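Local coordinates for fibronectin type III domain-containing protein (Simiduia agarivorans, PDB 6P2K), which probably hydrolyses xyloglucan or related beta-glucans as a family 74 glycoside hydrolase, this chain being the beta-propeller part of a longer protein, at residues Phe525-Tyr531 and Ala567-Ile573; Lys693-Ala699 and Met743-Phe748; Asn701-Tyr707 and Gly717-Ile723. One frame throughout, in Å; residues are numbered along the deposited sequence.

Contact 1: residues Phe525-Tyr531 and Ala567-Ile573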
loop_
_atom_site.group_PDB
_atom_site.type_symbol
_atom_site.label_atom_id
_atom_site.label_comp_id
_atom_site.label_asym_id
_atom_site.label_seq_id
_atom_site.Cartn_x
_atom_site.Cartn_y
_atom_site.Cartn_z
ATOM N N PHE B 525 -23.547 -24.899 0.169
ATOM C CA PHE B 525 -24.131 -25.864 1.090
ATOM C C PHE B 525 -23.040 -26.745 1.689
ATOM O O PHE B 525 -22.016 -27.009 1.052
ATOM C CB PHE B 525 -25.158 -26.764 0.393
ATOM C CG PHE B 525 -26.358 -26.035 -0.136
ATOM C CD1 PHE B 525 -27.465 -25.819 0.668
ATOM C CD2 PHE B 525 -26.391 -25.591 -1.450
ATOM C CE1 PHE B 525 -28.577 -25.155 0.178
ATOM C CE2 PHE B 525 -27.502 -24.929 -1.948
ATOM C CZ PHE B 525 -28.595 -24.709 -1.133
ATOM N N MET B 526 -23.279 -27.217 2.914
ATOM C CA MET B 526 -22.361 -28.132 3.579
ATOM C C MET B 526 -23.134 -28.946 4.611
ATOM O O MET B 526 -24.076 -28.446 5.230
ATOM C CB MET B 526 -21.204 -27.379 4.246
ATOM C CG MET B 526 -21.641 -26.405 5.338
ATOM S SD MET B 526 -20.770 -24.821 5.274
ATOM C CE MET B 526 -21.440 -24.119 3.762
ATOM N N PHE B 527 -22.733 -30.205 4.787
ATOM C CA PHE B 527 -23.363 -31.092 5.762
ATOM C C PHE B 527 -22.332 -31.461 6.820
ATOM O O PHE B 527 -21.339 -32.128 6.521
ATOM C CB PHE B 527 -23.938 -32.345 5.101
ATOM C CG PHE B 527 -25.038 -33.003 5.901
ATOM C CD1 PHE B 527 -24.766 -33.612 7.119
ATOM C CD2 PHE B 527 -26.346 -32.994 5.443
ATOM C CE1 PHE B 527 -25.781 -34.206 7.863
ATOM C CE2 PHE B 527 -27.363 -33.587 6.171
ATOM C CZ PHE B 527 -27.082 -34.193 7.387
ATOM N N SER B 528 -22.579 -31.028 8.051
ATOM C CA SER B 528 -21.719 -31.326 9.189
ATOM C C SER B 528 -22.136 -32.676 9.762
ATOM O O SER B 528 -23.252 -32.823 10.268
ATOM C CB SER B 528 -21.820 -30.221 10.239
ATOM O OG SER B 528 -20.877 -30.416 11.274
ATOM N N SER B 529 -21.240 -33.658 9.679
ATOM C CA SER B 529 -21.565 -35.032 10.045
ATOM C C SER B 529 -22.117 -35.114 11.460
ATOM O O SER B 529 -21.497 -34.634 12.415
ATOM C CB SER B 529 -20.324 -35.918 9.909
ATOM O OG SER B 529 -19.989 -36.103 8.546
ATOM N N ASN B 530 -23.304 -35.716 11.572
ATOM C CA ASN B 530 -24.036 -35.932 12.819
ATOM C C ASN B 530 -24.593 -34.648 13.414
ATOM O O ASN B 530 -24.990 -34.631 14.584
ATOM C CB ASN B 530 -23.180 -36.667 13.857
ATOM C CG ASN B 530 -22.783 -38.053 13.396
ATOM O OD1 ASN B 530 -21.604 -38.409 13.391
ATOM N ND2 ASN B 530 -23.771 -38.842 12.987
ATOM N N TYR B 531 -24.656 -33.571 12.635
ATOM C CA TYR B 531 -25.289 -32.337 13.088
ATOM C C TYR B 531 -26.388 -31.866 12.151
ATOM O O TYR B 531 -27.515 -31.632 12.601
ATOM C CB TYR B 531 -24.233 -31.236 13.270
ATOM C CG TYR B 531 -23.348 -31.462 14.471
ATOM C CD1 TYR B 531 -23.724 -31.012 15.729
ATOM C CD2 TYR B 531 -22.142 -32.140 14.352
ATOM C CE1 TYR B 531 -22.920 -31.223 16.837
ATOM C CE2 TYR B 531 -21.331 -32.359 15.454
ATOM C CZ TYR B 531 -21.724 -31.899 16.693
ATOM O OH TYR B 531 -20.916 -32.115 17.788
ATOM N N ALA B 567 -31.436 -37.888 8.234
ATOM C CA ALA B 567 -30.147 -38.088 7.592
ATOM C C ALA B 567 -29.075 -37.404 8.431
ATOM O O ALA B 567 -29.254 -36.263 8.864
ATOM C CB ALA B 567 -30.167 -37.512 6.178
ATOM N N ARG B 568 -27.964 -38.098 8.679
ATOM C CA ARG B 568 -26.956 -37.588 9.596
ATOM C C ARG B 568 -25.578 -37.392 8.982
ATOM O O ARG B 568 -24.767 -36.666 9.566
ATOM C CB ARG B 568 -26.829 -38.511 10.819
ATOM C CG ARG B 568 -28.111 -38.600 11.642
ATOM C CD ARG B 568 -27.841 -39.060 13.070
ATOM N NE ARG B 568 -27.182 -38.031 13.875
ATOM C CZ ARG B 568 -26.669 -38.243 15.083
ATOM N NH1 ARG B 568 -26.739 -39.448 15.632
ATOM N NH2 ARG B 568 -26.090 -37.252 15.747
ATOM N N ILE B 569 -25.284 -38.010 7.840
ATOM C CA ILE B 569 -24.016 -37.827 7.141
ATOM C C ILE B 569 -24.306 -37.765 5.650
ATOM O O ILE B 569 -25.096 -38.561 5.133
ATOM C CB ILE B 569 -23.016 -38.961 7.449
ATOM C CG1 ILE B 569 -22.733 -39.052 8.946
ATOM C CG2 ILE B 569 -21.718 -38.756 6.689
ATOM C CD1 ILE B 569 -22.063 -40.348 9.363
ATOM N N ALA B 570 -23.668 -36.826 4.956
ATOM C CA ALA B 570 -23.812 -36.690 3.513
ATOM C C ALA B 570 -22.498 -37.035 2.830
ATOM O O ALA B 570 -21.435 -36.571 3.248
ATOM C CB ALA B 570 -24.245 -35.274 3.127
ATOM N N ARG B 571 -22.575 -37.848 1.777
ATOM C CA ARG B 571 -21.403 -38.145 0.966
ATOM C C ARG B 571 -21.260 -37.189 -0.211
ATOM O O ARG B 571 -20.136 -36.842 -0.587
ATOM C CB ARG B 571 -21.465 -39.592 0.465
ATOM C CG ARG B 571 -20.389 -39.964 -0.554
ATOM C CD ARG B 571 -18.998 -39.960 0.057
ATOM N NE ARG B 571 -18.003 -40.506 -0.865
ATOM C CZ ARG B 571 -17.430 -39.810 -1.842
ATOM N NH1 ARG B 571 -17.747 -38.532 -2.024
ATOM N NH2 ARG B 571 -16.539 -40.392 -2.636
ATOM N N LYS B 572 -22.372 -36.744 -0.789
ATOM C CA LYS B 572 -22.341 -35.773 -1.870
ATOM C C LYS B 572 -23.599 -34.921 -1.805
ATOM O O LYS B 572 -24.696 -35.439 -1.585
ATOM C CB LYS B 572 -22.237 -36.453 -3.242
ATOM C CG LYS B 572 -22.429 -35.496 -4.405
ATOM C CD LYS B 572 -21.573 -35.863 -5.601
ATOM C CE LYS B 572 -21.605 -34.754 -6.645
ATOM N NZ LYS B 572 -21.157 -35.240 -7.978
ATOM N N ILE B 573 -23.428 -33.615 -1.988
ATOM C CA ILE B 573 -24.533 -32.669 -2.069
ATOM C C ILE B 573 -24.678 -32.245 -3.521
ATOM O O ILE B 573 -23.692 -31.858 -4.161
ATOM C CB ILE B 573 -24.307 -31.450 -1.161
ATOM C CG1 ILE B 573 -24.186 -31.885 0.301
ATOM C CG2 ILE B 573 -25.435 -30.449 -1.328
ATOM C CD1 ILE B 573 -23.804 -30.751 1.239
HETATM O O HOH W 1 -21.567 -35.056 6.581
#

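Contact 2: residues Lys693-Ala699 and Met743-Phe748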
loop_
_atom_site.group_PDB
_atom_site.type_symbol
_atom_site.label_atom_id
_atom_site.label_comp_id
_atom_site.label_asym_id
_atom_site.label_seq_id
_atom_site.Cartn_x
_atom_site.Cartn_y
_atom_site.Cartn_z
ATOM N N LYS B 693 -16.124 -46.451 -4.671
ATOM C CA LYS B 693 -15.687 -45.438 -3.726
ATOM C C LYS B 693 -16.276 -44.076 -4.059
ATOM O O LYS B 693 -15.898 -43.075 -3.437
ATOM C CB LYS B 693 -14.161 -45.355 -3.699
ATOM C CG LYS B 693 -13.512 -46.254 -2.666
ATOM C CD LYS B 693 -13.783 -45.753 -1.255
ATOM C CE LYS B 693 -12.524 -45.784 -0.407
ATOM N NZ LYS B 693 -12.695 -45.025 0.868
ATOM N N GLY B 694 -17.195 -44.030 -5.027
ATOM C CA GLY B 694 -17.676 -42.791 -5.588
ATOM C C GLY B 694 -17.280 -42.673 -7.051
ATOM O O GLY B 694 -17.130 -43.677 -7.757
ATOM N N GLY B 695 -17.103 -41.433 -7.500
ATOM C CA GLY B 695 -16.622 -41.144 -8.840
ATOM C C GLY B 695 -17.662 -41.186 -9.936
ATOM O O GLY B 695 -17.291 -41.227 -11.116
ATOM N N SER B 696 -18.944 -41.208 -9.596
ATOM C CA SER B 696 -19.994 -41.083 -10.594
ATOM C C SER B 696 -20.289 -39.612 -10.853
ATOM O O SER B 696 -20.130 -38.759 -9.976
ATOM C CB SER B 696 -21.267 -41.807 -10.150
ATOM O OG SER B 696 -22.019 -40.999 -9.268
ATOM N N ALA B 697 -20.711 -39.314 -12.078
ATOM C CA ALA B 697 -20.961 -37.931 -12.451
ATOM C C ALA B 697 -21.923 -37.881 -13.628
ATOM O O ALA B 697 -22.070 -38.846 -14.384
ATOM C CB ALA B 697 -19.661 -37.197 -12.796
ATOM N N GLY B 698 -22.570 -36.728 -13.771
ATOM C CA GLY B 698 -23.456 -36.481 -14.887
ATOM C C GLY B 698 -23.362 -35.048 -15.361
ATOM O O GLY B 698 -23.277 -34.124 -14.548
ATOM N N ALA B 699 -23.362 -34.854 -16.678
ATOM C CA ALA B 699 -23.354 -33.530 -17.282
ATOM C C ALA B 699 -23.708 -33.678 -18.752
ATOM O O ALA B 699 -23.229 -34.604 -19.413
ATOM C CB ALA B 699 -21.988 -32.845 -17.129
ATOM N N MET B 743 -12.495 -44.793 -8.086
ATOM C CA MET B 743 -12.648 -43.345 -8.097
ATOM C C MET B 743 -13.411 -42.861 -6.875
ATOM O O MET B 743 -14.385 -43.489 -6.449
ATOM C CB MET B 743 -13.367 -42.878 -9.362
ATOM C CG MET B 743 -12.557 -43.071 -10.631
ATOM S SD MET B 743 -13.505 -42.679 -12.105
ATOM C CE MET B 743 -12.256 -42.917 -13.369
ATOM N N THR B 744 -12.961 -41.737 -6.320
ATOM C CA THR B 744 -13.681 -41.052 -5.257
ATOM C C THR B 744 -14.544 -39.910 -5.768
ATOM O O THR B 744 -15.543 -39.571 -5.125
ATOM C CB THR B 744 -12.702 -40.506 -4.208
ATOM O OG1 THR B 744 -11.661 -39.774 -4.865
ATOM C CG2 THR B 744 -12.087 -41.643 -3.398
ATOM N N SER B 745 -14.186 -39.314 -6.904
ATOM C CA SER B 745 -14.930 -38.187 -7.445
ATOM C C SER B 745 -14.656 -38.081 -8.939
ATOM O O SER B 745 -13.572 -38.434 -9.412
ATOM C CB SER B 745 -14.549 -36.873 -6.755
ATOM O OG SER B 745 -13.303 -36.396 -7.238
ATOM N N SER B 746 -15.652 -37.590 -9.673
ATOM C CA SER B 746 -15.508 -37.274 -11.087
ATOM C C SER B 746 -16.270 -35.996 -11.402
ATOM O O SER B 746 -17.353 -35.758 -10.860
ATOM C CB SER B 746 -16.003 -38.422 -11.986
ATOM O OG SER B 746 -15.309 -39.629 -11.717
ATOM N N ARG B 747 -15.691 -35.172 -12.273
ATOM C CA ARG B 747 -16.331 -33.954 -12.749
ATOM C C ARG B 747 -16.081 -33.825 -14.242
ATOM O O ARG B 747 -14.970 -34.082 -14.716
ATOM C CB ARG B 747 -15.802 -32.697 -12.040
ATOM C CG ARG B 747 -16.151 -32.588 -10.567
ATOM C CD ARG B 747 -15.827 -31.199 -10.042
ATOM N NE ARG B 747 -15.714 -31.164 -8.585
ATOM C CZ ARG B 747 -16.725 -30.910 -7.761
ATOM N NH1 ARG B 747 -17.937 -30.671 -8.252
ATOM N NH2 ARG B 747 -16.529 -30.896 -6.447
ATOM N N PHE B 748 -17.112 -33.435 -14.981
ATOM C CA PHE B 748 -16.956 -33.084 -16.385
ATOM C C PHE B 748 -16.586 -31.610 -16.469
ATOM O O PHE B 748 -17.341 -30.747 -16.010
ATOM C CB PHE B 748 -18.231 -33.376 -17.174
ATOM C CG PHE B 748 -18.482 -34.839 -17.393
ATOM C CD1 PHE B 748 -17.822 -35.525 -18.397
ATOM C CD2 PHE B 748 -19.376 -35.531 -16.591
ATOM C CE1 PHE B 748 -18.053 -36.871 -18.603
ATOM C CE2 PHE B 748 -19.609 -36.878 -16.790
ATOM C CZ PHE B 748 -18.944 -37.549 -17.796
HETATM O O HOH W 2 -15.327 -45.946 -7.687
HETATM O O HOH W 3 -18.289 -38.171 -8.227
#

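Contact 3: residues Asn701-Tyr707 and Gly717-Ile723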
loop_
_atom_site.group_PDB
_atom_site.type_symbol
_atom_site.label_atom_id
_atom_site.label_comp_id
_atom_site.label_asym_id
_atom_site.label_seq_id
_atom_site.Cartn_x
_atom_site.Cartn_y
_atom_site.Cartn_z
ATOM N N ASN B 701 -25.099 -34.832 -22.015
ATOM C CA ASN B 701 -25.567 -36.151 -22.418
ATOM C C ASN B 701 -24.635 -37.265 -21.952
ATOM O O ASN B 701 -24.591 -38.333 -22.572
ATOM C CB ASN B 701 -25.743 -36.209 -23.938
ATOM C CG ASN B 701 -24.441 -35.960 -24.690
ATOM O OD1 ASN B 701 -23.452 -35.505 -24.113
ATOM N ND2 ASN B 701 -24.439 -36.255 -25.985
ATOM N N LYS B 702 -23.889 -37.045 -20.869
ATOM C CA LYS B 702 -22.869 -37.989 -20.434
ATOM C C LYS B 702 -23.041 -38.347 -18.962
ATOM O O LYS B 702 -23.327 -37.484 -18.124
ATOM C CB LYS B 702 -21.460 -37.425 -20.667
ATOM C CG LYS B 702 -21.128 -37.142 -22.128
ATOM C CD LYS B 702 -20.990 -38.424 -22.941
ATOM C CE LYS B 702 -20.903 -38.119 -24.429
ATOM N NZ LYS B 702 -20.602 -39.328 -25.246
ATOM N N ILE B 703 -22.857 -39.632 -18.662
ATOM C CA ILE B 703 -22.854 -40.164 -17.303
ATOM C C ILE B 703 -21.671 -41.114 -17.183
ATOM O O ILE B 703 -21.391 -41.886 -18.106
ATOM C CB ILE B 703 -24.175 -40.888 -16.968
ATOM C CG1 ILE B 703 -25.358 -39.926 -17.054
ATOM C CG2 ILE B 703 -24.112 -41.526 -15.586
ATOM C CD1 ILE B 703 -26.699 -40.620 -17.140
ATOM N N VAL B 704 -20.969 -41.057 -16.050
ATOM C CA VAL B 704 -19.800 -41.895 -15.814
ATOM C C VAL B 704 -19.921 -42.543 -14.440
ATOM O O VAL B 704 -20.533 -41.989 -13.523
ATOM C CB VAL B 704 -18.484 -41.085 -15.933
ATOM C CG1 VAL B 704 -18.443 -39.971 -14.894
ATOM C CG2 VAL B 704 -17.256 -41.988 -15.816
ATOM N N MET B 705 -19.351 -43.739 -14.310
ATOM C CA MET B 705 -19.274 -44.438 -13.033
ATOM C C MET B 705 -18.103 -45.410 -13.090
ATOM O O MET B 705 -17.570 -45.707 -14.163
ATOM C CB MET B 705 -20.584 -45.167 -12.708
ATOM C CG MET B 705 -20.956 -46.273 -13.688
ATOM S SD MET B 705 -20.233 -47.873 -13.265
ATOM C CE MET B 705 -20.949 -48.154 -11.648
ATOM N N SER B 706 -17.717 -45.918 -11.919
ATOM C CA SER B 706 -16.585 -46.832 -11.821
ATOM C C SER B 706 -16.861 -47.882 -10.756
ATOM O O SER B 706 -17.154 -47.538 -9.606
ATOM C CB SER B 706 -15.294 -46.070 -11.498
ATOM O OG SER B 706 -14.293 -46.939 -11.000
ATOM N N TYR B 707 -16.758 -49.155 -11.139
ATOM C CA TYR B 707 -16.960 -50.271 -10.219
ATOM C C TYR B 707 -15.632 -50.637 -9.567
ATOM O O TYR B 707 -14.649 -50.919 -10.262
ATOM C CB TYR B 707 -17.545 -51.477 -10.951
ATOM C CG TYR B 707 -19.056 -51.510 -10.982
ATOM C CD1 TYR B 707 -19.793 -51.489 -9.805
ATOM C CD2 TYR B 707 -19.745 -51.571 -12.188
ATOM C CE1 TYR B 707 -21.174 -51.524 -9.825
ATOM C CE2 TYR B 707 -21.128 -51.606 -12.219
ATOM C CZ TYR B 707 -21.836 -51.581 -11.034
ATOM O OH TYR B 707 -23.213 -51.614 -11.059
ATOM N N GLY B 717 -13.784 -51.546 -13.814
ATOM C CA GLY B 717 -13.711 -50.722 -15.002
ATOM C C GLY B 717 -14.450 -49.408 -14.881
ATOM O O GLY B 717 -15.263 -49.217 -13.971
ATOM N N VAL B 718 -14.161 -48.488 -15.798
ATOM C CA VAL B 718 -14.812 -47.185 -15.868
ATOM C C VAL B 718 -15.764 -47.208 -17.053
ATOM O O VAL B 718 -15.388 -47.641 -18.149
ATOM C CB VAL B 718 -13.784 -46.049 -16.009
ATOM C CG1 VAL B 718 -14.466 -44.688 -15.878
ATOM C CG2 VAL B 718 -12.681 -46.212 -14.974
ATOM N N PHE B 719 -16.994 -46.751 -16.836
ATOM C CA PHE B 719 -18.039 -46.846 -17.846
ATOM C C PHE B 719 -18.659 -45.482 -18.102
ATOM O O PHE B 719 -18.963 -44.737 -17.168
ATOM C CB PHE B 719 -19.115 -47.851 -17.427
ATOM C CG PHE B 719 -18.577 -49.230 -17.182
ATOM C CD1 PHE B 719 -18.106 -49.593 -15.925
ATOM C CD2 PHE B 719 -18.513 -50.157 -18.214
ATOM C CE1 PHE B 719 -17.598 -50.859 -15.701
ATOM C CE2 PHE B 719 -18.010 -51.425 -17.997
ATOM C CZ PHE B 719 -17.551 -51.779 -16.739
ATOM N N LEU B 720 -18.848 -45.171 -19.382
ATOM C CA LEU B 720 -19.383 -43.892 -19.827
ATOM C C LEU B 720 -20.666 -44.147 -20.605
ATOM O O LEU B 720 -20.662 -44.891 -21.592
ATOM C CB LEU B 720 -18.365 -43.150 -20.696
ATOM C CG LEU B 720 -18.779 -41.772 -21.221
ATOM C CD1 LEU B 720 -18.608 -40.711 -20.141
ATOM C CD2 LEU B 720 -17.996 -41.410 -22.472
ATOM N N GLY B 721 -21.755 -43.531 -20.164
ATOM C CA GLY B 721 -23.046 -43.653 -20.824
ATOM C C GLY B 721 -23.397 -42.366 -21.548
ATOM O O GLY B 721 -23.091 -41.270 -21.068
ATOM N N THR B 722 -24.037 -42.507 -22.706
ATOM C CA THR B 722 -24.487 -41.375 -23.504
ATOM C C THR B 722 -26.005 -41.397 -23.583
ATOM O O THR B 722 -26.600 -42.425 -23.926
ATOM C CB THR B 722 -23.881 -41.403 -24.910
ATOM O OG1 THR B 722 -22.450 -41.403 -24.816
ATOM C CG2 THR B 722 -24.330 -40.184 -25.706
ATOM N N ILE B 723 -26.625 -40.263 -23.264
ATOM C CA ILE B 723 -28.080 -40.149 -23.258
ATOM C C ILE B 723 -28.556 -39.970 -24.695
ATOM O O ILE B 723 -28.316 -38.932 -25.316
ATOM C CB ILE B 723 -28.546 -38.988 -22.374
ATOM C CG1 ILE B 723 -27.921 -39.098 -20.980
ATOM C CG2 ILE B 723 -30.066 -38.959 -22.292
ATOM C CD1 ILE B 723 -28.413 -38.042 -20.005
HETATM O O HOH W 4 -26.399 -37.846 -26.943
HETATM O O HOH W 5 -12.838 -49.317 -11.685
#

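Contact 1: residues Phe525-Tyr531 and Ala567-Ile573
Two bumps fill two hollows here. Phe527 lies along Ala567-Ala570, just before the chain turns at Arg571: its CB presses on Ala570 CB at 3.5 Å, Ala570 N sits over one face of its ring, and at the far end CZ comes 3.3 Å from Ala567 O, near the ring plane. Ile573 is the second bump. Its CD1 tip pokes against the other strand's backbone, 3.8 Å from Met526 CA and 3.7 Å from Phe527 N, while its CG2 reaches Phe525 CB at 4.1 Å. Strands 525-528 and 567-570 cross steeply, at 115°, as befits neighbouring propeller blades that pack without merging into one sheet.

Where the two segments come nearest, the protrusion is a hairpin tip. Ser528-Tyr531 makes a type II beta turn, closed by Tyr531 N to Ser528 O at 2.9 Å, with Asn530 in the positive-phi position. The turn offers Asn530 N to Arg568 O (2.7 Å), and Arg568 NH2 folds back onto Asn530 O (3.1 Å). Arg568 NE and NH1 are held by Gly560 and Asn563, in the loop that supplies Asp562 and Asp566 to a zinc ion. The gap beside Phe527 is plugged by water 1, which donates to Phe527 O (2.9 Å), accepts from Ala570 N (3.2 Å) and meets Ser529 OG at 2.7 Å; Ser529 OG also hydrogen-bonds Val510 O.

Chemically, the seam is split: greasy contacts at the Phe525-Ile573 end need only a good fit, whereas the hydrogen bonds at the Asn530-Arg568 end fix where the turn of one blade sits on the next.

Contact 2: residues Lys693-Ala699 and Met743-Phe748
Start at Lys693, whose backbone does the work: Lys693 O takes a CA-H...O contact from Thr744 CA at 3.5 Å, and Lys693 N donates to water 2 at 3.2 Å, while the side chain leads off to Tyr402. That same water accepts from Met743 N (3.1 Å), so it stitches both segments together. At Gly694 the two backbones crowd, and a CB would sit 2.6 Å from Thr744 O; the backbone angles ask for glycine anyway. Gly695 is tighter still, its CA 3.7 Å from Ser745 CA, and a CB would run into Met743 CB. Its N makes a weak hydrogen bond to Thr744 O (3.4 Å) and a further one to Glu619, while Gly695 O receives Ser746 OG at 2.6 Å.

Beyond this pinch the segments become the innermost strands of the last two blades of the C-terminal seven-bladed propeller, running nearly parallel (9°) with their axes 6.5 Å apart, the usual blade-to-blade relation around a propeller's central channel. Arg747, its CA-to-CB bond directed away, hydrogen-bonds Val406 O through NE and lies near the zinc ion held by Asp405 and Asp513. From Ser696 on the gap needs fillers: water 3 lies 2.6 Å from Ser696 O and accepts from Ser746 N at 3.1 Å. Ala697 CB rests 3.3 Å from Ser746 O and 4.0 Å from Phe748 CE2. Past Gly698, Ala699 CB touches Phe748 CD2 at 3.8 Å, and Met774 covers both side chains.

Contact 3: residues Asn701-Tyr707 and Gly717-Ile723
Met705 is the oddity: all three of its chi angles are p (63°, 88°, 60°), curling the side chain so that SD lies 3.8 Å from Phe719 CD1, a Met-aromatic contact with the sulfur 5.0 Å from the ring centroid and oblique to it. The next aromatic on that face, Tyr707, meets the same ring, CD2 to Phe719 CE1 at 4.2 Å. Gly717, paired with Tyr707, leaves room here, since a CB on it would crowd Phe719 CZ. Helix 666-672 covers both rings, and Trp731 of strand 729-733 packs on Met705.

Underneath is a regular antiparallel hairpin, 161° between strand directions, forming the two middle strands of a four-stranded propeller blade. Ile703 and Gly721 exchange paired bonds (Ile703 N to Gly721 O 2.9 Å, Gly721 N to Ile703 O 2.7 Å), and so do Met705 and Phe719 (Met705 N to Phe719 O 3.1 Å, Phe719 N to Met705 O 2.9 Å). Ile723 N to Asn701 O, 2.9 Å, carries the pairing to the end. On the opposite face, Val704 CG2 touches Val718 CG1 (3.9 Å) and Val704 CB touches Leu720 CD1 (4.2 Å); Phe748 of the next blade packs against Val704 and Leu720.

Beside them Lys702 NZ donates to Thr722 OG1 at 2.8 Å. Backbone bonding thus sets the register; the Met705-Phe719 face is rich in aromatic and sulfur contacts but also carries Ile703, whereas the Val704-Leu720 face is mainly aliphatic, with that Lys702-Thr722 hydrogen bond at one end.

All three contacts belong to the C-terminal propeller and follow its blades. Contact 1 comes first in the chain and joins the blade that holds strand 524-528 to the one opening with strand 567-575. Contact 2 joins the last two blades, and contact 3 lies within the first of these, in chain between contact 2's two segments. Contacts 2 and 3 have centres about 9 Å apart and share a sheet: Val704 N hydrogen-bonds to Ala697 O (3.0 Å). Contacts 1 and 2, centres about 18 Å apart, still touch, because Arg571 NH2 reaches Thr744 O (2.8 Å) and Lys693 O (2.9 Å). Contacts 1 and 3 do not meet. Together they hold blades together within and between.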